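Local coordinates for mnemiopsin 1 (Mnemiopsis leidyi, PDB 5VP3), which emits light in a calcium-triggered bioluminescent reaction, as a ctenophore photoprotein of the EF-hand family, at residues N94-R98 and E99-E103. Numbering follows the deposited sequence.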
loop_
_atom_site.group_PDB
_atom_site.type_symbol
_atom_site.label_atom_id
_atom_site.label_comp_id
_atom_site.label_asym_id
_atom_site.label_seq_id
_atom_site.Cartn_x
_atom_site.Cartn_y
_atom_site.Cartn_z
ATOM N N ASN A 94 0.553 -4.236 18.725
ATOM C CA ASN A 94 -0.865 -4.049 18.999
ATOM C C ASN A 94 -1.767 -4.232 17.792
ATOM O O ASN A 94 -2.990 -4.229 17.960
ATOM C CB ASN A 94 -1.089 -2.638 19.533
ATOM C CG ASN A 94 -0.497 -2.446 20.891
ATOM O OD1 ASN A 94 0.276 -1.513 21.156
ATOM N ND2 ASN A 94 -0.849 -3.339 21.769
ATOM N N GLY A 95 -1.215 -4.302 16.581
ATOM C CA GLY A 95 -2.085 -4.331 15.427
ATOM C C GLY A 95 -2.834 -3.017 15.319
ATOM O O GLY A 95 -2.396 -1.975 15.806
ATOM N N LEU A 96 -3.996 -3.077 14.686
ATOM C CA LEU A 96 -4.818 -1.894 14.455
ATOM C C LEU A 96 -6.287 -2.307 14.386
ATOM O O LEU A 96 -6.633 -3.278 13.707
ATOM C CB LEU A 96 -4.353 -1.199 13.164
ATOM C CG LEU A 96 -5.102 0.017 12.597
ATOM C CD1 LEU A 96 -5.071 1.165 13.565
ATOM C CD2 LEU A 96 -4.498 0.404 11.246
ATOM N N LYS A 97 -7.146 -1.582 15.102
ATOM C CA LYS A 97 -8.563 -1.931 15.196
ATOM C C LYS A 97 -9.355 -1.378 14.020
ATOM O O LYS A 97 -9.067 -0.299 13.508
ATOM C CB LYS A 97 -9.184 -1.385 16.490
ATOM C CG LYS A 97 -8.824 -2.099 17.797
ATOM C CD LYS A 97 -9.274 -1.250 19.010
ATOM C CE LYS A 97 -8.122 -0.397 19.575
ATOM N NZ LYS A 97 -8.550 0.781 20.414
ATOM N N ARG A 98 -10.383 -2.122 13.615
ATOM C CA ARG A 98 -11.222 -1.710 12.489
ATOM C C ARG A 98 -11.683 -0.266 12.635
ATOM O O ARG A 98 -11.687 0.501 11.664
ATOM C CB ARG A 98 -12.421 -2.655 12.394
ATOM C CG ARG A 98 -13.115 -2.728 11.044
ATOM C CD ARG A 98 -14.052 -3.924 11.010
ATOM N NE ARG A 98 -14.629 -4.126 9.693
ATOM C CZ ARG A 98 -15.566 -3.343 9.179
ATOM N NH1 ARG A 98 -16.034 -2.306 9.882
ATOM N NH2 ARG A 98 -16.019 -3.581 7.956
ATOM N N GLU A 99 -12.060 0.131 13.848
ATOM C CA GLU A 99 -12.673 1.441 14.074
ATOM C C GLU A 99 -11.688 2.590 13.911
ATOM O O GLU A 99 -12.113 3.747 13.766
ATOM C CB GLU A 99 -13.307 1.479 15.477
ATOM C CG GLU A 99 -12.402 0.920 16.569
ATOM C CD GLU A 99 -12.698 -0.553 16.971
ATOM O OE1 GLU A 99 -12.983 -1.449 16.110
ATOM O OE2 GLU A 99 -12.620 -0.806 18.193
ATOM N N ASP A 100 -10.396 2.299 13.877
ATOM C CA ASP A 100 -9.362 3.284 13.610
ATOM C C ASP A 100 -8.811 3.216 12.188
ATOM O O ASP A 100 -7.878 3.960 11.850
ATOM C CB ASP A 100 -8.208 3.088 14.585
ATOM C CG ASP A 100 -8.553 3.525 16.007
ATOM O OD1 ASP A 100 -9.303 4.502 16.156
ATOM O OD2 ASP A 100 -8.044 2.888 16.955
ATOM N N TRP A 101 -9.331 2.328 11.356
ATOM C CA TRP A 101 -8.673 2.077 10.073
ATOM C C TRP A 101 -8.813 3.258 9.137
ATOM O O TRP A 101 -7.836 3.662 8.500
ATOM C CB TRP A 101 -9.242 0.830 9.434
ATOM C CG TRP A 101 -8.750 0.497 8.015
ATOM C CD1 TRP A 101 -9.524 0.382 6.915
ATOM C CD2 TRP A 101 -7.416 0.169 7.595
ATOM N NE1 TRP A 101 -8.772 0.014 5.830
ATOM C CE2 TRP A 101 -7.472 -0.127 6.221
ATOM C CE3 TRP A 101 -6.182 0.103 8.242
ATOM C CZ2 TRP A 101 -6.346 -0.483 5.482
ATOM C CZ3 TRP A 101 -5.058 -0.239 7.495
ATOM C CH2 TRP A 101 -5.152 -0.538 6.131
ATOM N N VAL A 102 -10.027 3.803 9.000
ATOM C CA VAL A 102 -10.230 4.942 8.092
ATOM C C VAL A 102 -9.331 6.085 8.500
ATOM O O VAL A 102 -8.648 6.704 7.667
ATOM C CB VAL A 102 -11.707 5.387 8.087
ATOM C CG1 VAL A 102 -11.899 6.611 7.197
ATOM C CG2 VAL A 102 -12.627 4.247 7.633
ATOM N N GLU A 103 -9.313 6.377 9.796
ATOM C CA GLU A 103 -8.512 7.481 10.295
ATOM C C GLU A 103 -7.031 7.223 10.061
ATOM O O GLU A 103 -6.291 8.135 9.665
ATOM C CB GLU A 103 -8.771 7.673 11.789
ATOM C CG GLU A 103 -7.989 8.849 12.340
ATOM C CD GLU A 103 -8.267 9.149 13.807
ATOM O OE1 GLU A 103 -9.067 8.429 14.453
ATOM O OE2 GLU A 103 -7.639 10.102 14.304
HETATM O O HOH W 1 -6.248 0.806 16.803
HETATM O O HOH W 2 -12.202 2.945 10.824
#
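The strand-to-helix turn at L96-W101 probably belongs to a pairing in the manner of paired EF-hand loops: short strand 96-97 runs antiparallel to strand 50-51 of a cadmium-bearing EF-hand loop, then the chain passes into helix 101-117. Two overlapping type I turns make the passage. D100 N reaches K97 O at 2.9 Å, and W101 N follows to R98 O at 3.0 Å with a fairly straight N-H...O angle of 164°. A water donates to R98 O and accepts from V102 N, standing between backbone groups four residues apart where the helix begins. Among the apolar groups, buried L96 packs against W101: with CG anti to the backbone N (chi1 175°), its CD2 meets the ring edge in plane, 3.5 Å from CE3 of W101, while CD1 of L96 rests 3.8 Å from CB of D100. W101 also packs edge-to-face on F40 of helix 30-43. Among the charged ones, E99 bends at chi2 (-99°), bringing OE2 of E99 3.5 Å from CD of K97, a van der Waals contact; K97 NZ lies 4.9 Å from E99 OE2. K97 and D100 run side by side, and a second water accepts from K97 N and donates to D100 OD2 at 2.8 Å. K97 NZ stays 4.1 Å from D100 OD2, beyond a salt bridge, so this attraction is probably diffuse, whereas the R98-D41 salt bridge ties the turn to helix 30-43.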